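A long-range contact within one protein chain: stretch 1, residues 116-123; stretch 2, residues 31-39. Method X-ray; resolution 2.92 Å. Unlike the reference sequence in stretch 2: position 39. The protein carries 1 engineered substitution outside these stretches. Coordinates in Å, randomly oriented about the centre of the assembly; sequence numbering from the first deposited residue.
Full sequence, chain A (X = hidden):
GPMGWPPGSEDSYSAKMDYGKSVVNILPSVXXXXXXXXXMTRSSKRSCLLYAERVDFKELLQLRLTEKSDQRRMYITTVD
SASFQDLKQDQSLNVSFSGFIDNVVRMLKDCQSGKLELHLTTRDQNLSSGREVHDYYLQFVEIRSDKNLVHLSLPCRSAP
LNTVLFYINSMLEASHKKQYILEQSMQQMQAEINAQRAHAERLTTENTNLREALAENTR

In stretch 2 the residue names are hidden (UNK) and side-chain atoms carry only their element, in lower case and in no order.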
# COMPACT_ATOMS: atom_id res chain seq x y z
N LEU A 116 -7.91 -8.72 -29.43
CA LEU A 116 -8.31 -7.33 -29.49
C LEU A 116 -7.24 -6.43 -28.90
O LEU A 116 -6.28 -6.89 -28.29
CB LEU A 116 -9.63 -7.11 -28.76
CG LEU A 116 -10.92 -7.63 -29.38
CD1 LEU A 116 -12.12 -7.34 -28.47
CD2 LEU A 116 -11.12 -7.04 -30.78
N GLU A 117 -7.41 -5.13 -29.10
CA GLU A 117 -6.51 -4.14 -28.55
C GLU A 117 -7.28 -3.11 -27.75
O GLU A 117 -8.31 -2.63 -28.18
CB GLU A 117 -5.74 -3.44 -29.67
CG GLU A 117 -4.64 -4.27 -30.26
CD GLU A 117 -3.62 -3.42 -30.98
OE1 GLU A 117 -3.94 -2.24 -31.27
OE2 GLU A 117 -2.51 -3.93 -31.27
N LEU A 118 -6.77 -2.76 -26.57
CA LEU A 118 -7.41 -1.74 -25.75
C LEU A 118 -6.75 -0.39 -25.99
O LEU A 118 -5.53 -0.24 -25.80
CB LEU A 118 -7.33 -2.12 -24.28
CG LEU A 118 -8.24 -1.34 -23.33
CD1 LEU A 118 -9.66 -1.84 -23.44
CD2 LEU A 118 -7.72 -1.50 -21.92
N HIS A 119 -7.53 0.57 -26.46
CA HIS A 119 -7.05 1.92 -26.72
C HIS A 119 -7.61 2.92 -25.72
O HIS A 119 -8.72 2.78 -25.22
CB HIS A 119 -7.43 2.38 -28.13
CG HIS A 119 -6.64 1.72 -29.22
ND1 HIS A 119 -5.77 2.42 -30.02
CD2 HIS A 119 -6.62 0.44 -29.66
CE1 HIS A 119 -5.23 1.60 -30.90
NE2 HIS A 119 -5.73 0.39 -30.71
N LEU A 120 -6.83 3.95 -25.46
CA LEU A 120 -7.21 5.07 -24.63
C LEU A 120 -7.01 6.35 -25.45
O LEU A 120 -5.91 6.86 -25.55
CB LEU A 120 -6.40 5.09 -23.35
CG LEU A 120 -6.98 6.01 -22.28
CD1 LEU A 120 -8.28 5.48 -21.79
CD2 LEU A 120 -5.99 6.14 -21.13
N THR A 121 -8.08 6.78 -26.11
CA THR A 121 -8.00 7.91 -27.04
C THR A 121 -8.41 9.24 -26.42
O THR A 121 -9.43 9.33 -25.76
CB THR A 121 -8.87 7.65 -28.28
OG1 THR A 121 -8.69 6.29 -28.70
CG2 THR A 121 -8.48 8.57 -29.42
N THR A 122 -7.65 10.29 -26.70
CA THR A 122 -8.07 11.59 -26.25
C THR A 122 -9.23 12.03 -27.11
O THR A 122 -9.20 11.89 -28.34
CB THR A 122 -6.94 12.63 -26.34
OG1 THR A 122 -5.92 12.31 -25.39
CG2 THR A 122 -7.48 14.01 -26.04
N ARG A 123 -10.28 12.50 -26.46
CA ARG A 123 -11.43 13.05 -27.14
C ARG A 123 -11.04 14.36 -27.82
O ARG A 123 -10.40 15.22 -27.21
CB ARG A 123 -12.58 13.25 -26.14
CG ARG A 123 -13.94 13.35 -26.80
CD ARG A 123 -15.08 13.32 -25.79
NE ARG A 123 -15.11 12.10 -25.00
CZ ARG A 123 -16.00 11.84 -24.04
NH1 ARG A 123 -16.93 12.73 -23.73
NH2 ARG A 123 -15.94 10.70 -23.37
N UNK A 31 -2.64 -7.47 -15.80
CA UNK A 31 -1.75 -6.57 -16.52
C UNK A 31 -2.04 -6.61 -18.03
O UNK A 31 -2.15 -7.68 -18.62
c UNK A 31 2.12 -6.25 -16.38
o UNK A 31 2.98 -6.06 -17.26
o UNK A 31 2.37 -6.74 -15.26
c UNK A 31 -0.30 -6.93 -16.26
c UNK A 31 0.68 -5.87 -16.69
N UNK A 32 -2.13 -5.44 -18.64
CA UNK A 32 -2.54 -5.32 -20.03
C UNK A 32 -1.72 -4.26 -20.75
O UNK A 32 -1.49 -3.19 -20.19
c UNK A 32 -6.28 -4.74 -21.98
c UNK A 32 -4.98 -6.08 -20.02
s UNK A 32 -6.60 -5.43 -20.37
c UNK A 32 -4.01 -4.94 -20.11
N UNK A 33 -1.31 -4.52 -21.98
CA UNK A 33 -0.60 -3.51 -22.77
C UNK A 33 -1.67 -2.66 -23.45
O UNK A 33 -2.51 -3.17 -24.18
c UNK A 33 2.30 -2.61 -23.48
c UNK A 33 0.36 -4.16 -23.77
c UNK A 33 1.37 -3.26 -24.49
c UNK A 33 2.19 -4.05 -25.48
N UNK A 34 -1.68 -1.37 -23.14
CA UNK A 34 -2.71 -0.45 -23.60
C UNK A 34 -2.13 0.61 -24.53
O UNK A 34 -1.01 1.09 -24.34
c UNK A 34 -4.08 -0.82 -21.53
c UNK A 34 -4.42 1.28 -22.83
c UNK A 34 -3.41 0.23 -22.40
N UNK A 35 -2.89 0.94 -25.57
CA UNK A 35 -2.50 2.00 -26.48
C UNK A 35 -2.96 3.37 -26.03
O UNK A 35 -4.13 3.57 -25.79
c UNK A 35 -3.06 1.70 -27.88
c UNK A 35 -2.26 0.67 -28.61
n UNK A 35 -2.66 -0.59 -28.48
o UNK A 35 -1.26 0.99 -29.25
N UNK A 36 -2.04 4.32 -26.01
CA UNK A 36 -2.34 5.69 -25.62
C UNK A 36 -2.37 6.60 -26.85
O UNK A 36 -1.34 6.91 -27.45
c UNK A 36 -2.25 4.91 -20.57
c UNK A 36 -1.59 4.40 -22.81
c UNK A 36 -2.00 6.66 -22.21
c UNK A 36 -1.90 3.98 -21.52
c UNK A 36 -2.30 6.25 -20.91
c UNK A 36 -1.33 6.18 -24.58
c UNK A 36 -1.65 5.73 -23.17
N UNK A 37 -3.61 6.91 -27.23
CA UNK A 37 -4.04 7.86 -28.27
C UNK A 37 -3.92 7.49 -29.76
O UNK A 37 -3.26 6.52 -30.13
n UNK A 37 -4.20 10.33 -26.10
o UNK A 37 -5.17 10.75 -28.08
c UNK A 37 -3.38 9.20 -28.05
c UNK A 37 -4.32 10.17 -27.41
N UNK A 38 -4.59 8.29 -30.59
CA UNK A 38 -4.90 7.95 -31.98
C UNK A 38 -3.78 7.80 -33.00
O UNK A 38 -3.49 6.69 -33.44
N UNK A 39 -3.22 8.93 -33.42
CA UNK A 39 -2.13 8.98 -34.40
C UNK A 39 -0.91 8.17 -33.92
O UNK A 39 -0.27 8.55 -32.94
c UNK A 39 -1.75 10.44 -34.65
o UNK A 39 -0.56 11.80 -36.19
c UNK A 39 -0.83 10.63 -35.84
o UNK A 39 -0.39 9.63 -36.45

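Position 31 carries three carbons in a row, the third bearing two oxygens. It touches nothing on stretch 1. A carboxylate on a two-carbon arm is glutamate, Glu 31.

Position 32 has two carbons, a sulfur and one more carbon, unbranched. Its last carbon is 3.5 Å from CD2 of Leu 118. An unbranched thioether is methionine, Met 32. Its CB points toward stretch 1.

Position 33 has four carbons, forked at the second. The side chain is exposed, its CB points sideways, and it stays clear of stretch 1. This is Leu 33.

Position 34 has three carbons, one on CA carrying the other two. They pack against Leu 118 and Leu 120. Branching at CB with carbon alone gives Val 34. CG2 of Val 34 is 3.7 Å from CD2 of Leu 118, and CG1 of Val 34 is 4.3 Å from CB of Leu 120.

Position 35 has two carbons, the second carrying one oxygen and one nitrogen. Its CB sits over one face of the His 119 ring, 3.7 Å from CB to the ring centroid, in a CH-pi contact. A short amide is asparagine, Asn 35. ND2 of Asn 35 is 3.5 Å from OE1 of Glu 117, but the angle is too poor for a hydrogen bond. OE1 of Glu 117 accepts a hydrogen bond from NE2 of His 119 at 3.2 Å, within stretch 1. The backbone of Asn 35 bonds in both directions: its N donates to O of Leu 118 at 2.9 Å, and its O accepts from N of Leu 120 at 2.7 Å.

Position 36 has one carbon followed by a ring of six carbons, with no hydroxyl. A ring carbon lies 3.7 Å from CD2 of Leu 120. It is Phe 36, and that ring carbon is CE2.

Position 37 again has two carbons, the second with one oxygen and one nitrogen. Its CB points away from stretch 1, yet the amide comes nearer and reaches Thr 122. It is Asn 37. OD1 of Asn 37 accepts from N of Thr 122 at 2.9 Å, while ND2 of Asn 37 donates to OG1 of Thr 122 at 2.7 Å. N of Asn 37 donates to O of Leu 120 at 2.8 Å.

Position 38 has no side-chain atoms. Its N is 4.1 Å from CG2 of Thr 121. It is Gly 38.

Position 39 has two carbons, the second carrying two oxygens. It is poorly ordered and makes no contact with stretch 1. This shorter carboxylate is Asp 39, where the reference sequence has Glu.

The contact joins two parallel strands, 117-122 and 31-36. Three backbone hydrogen bonds hold the register, linking Asn 35 to Leu 118 and to Leu 120, and Asn 37 to Leu 120. On one face of the sheet, Leu 118 and Leu 120 pack with Val 34 and Phe 36, all buried. On the other, Asn 35 lies against the His 119 ring. Beyond the last strand pairing, the Asn 37 amide extends the polar link to Thr 122.

Stretch 2, residues 31-39: EMLVNFNGD
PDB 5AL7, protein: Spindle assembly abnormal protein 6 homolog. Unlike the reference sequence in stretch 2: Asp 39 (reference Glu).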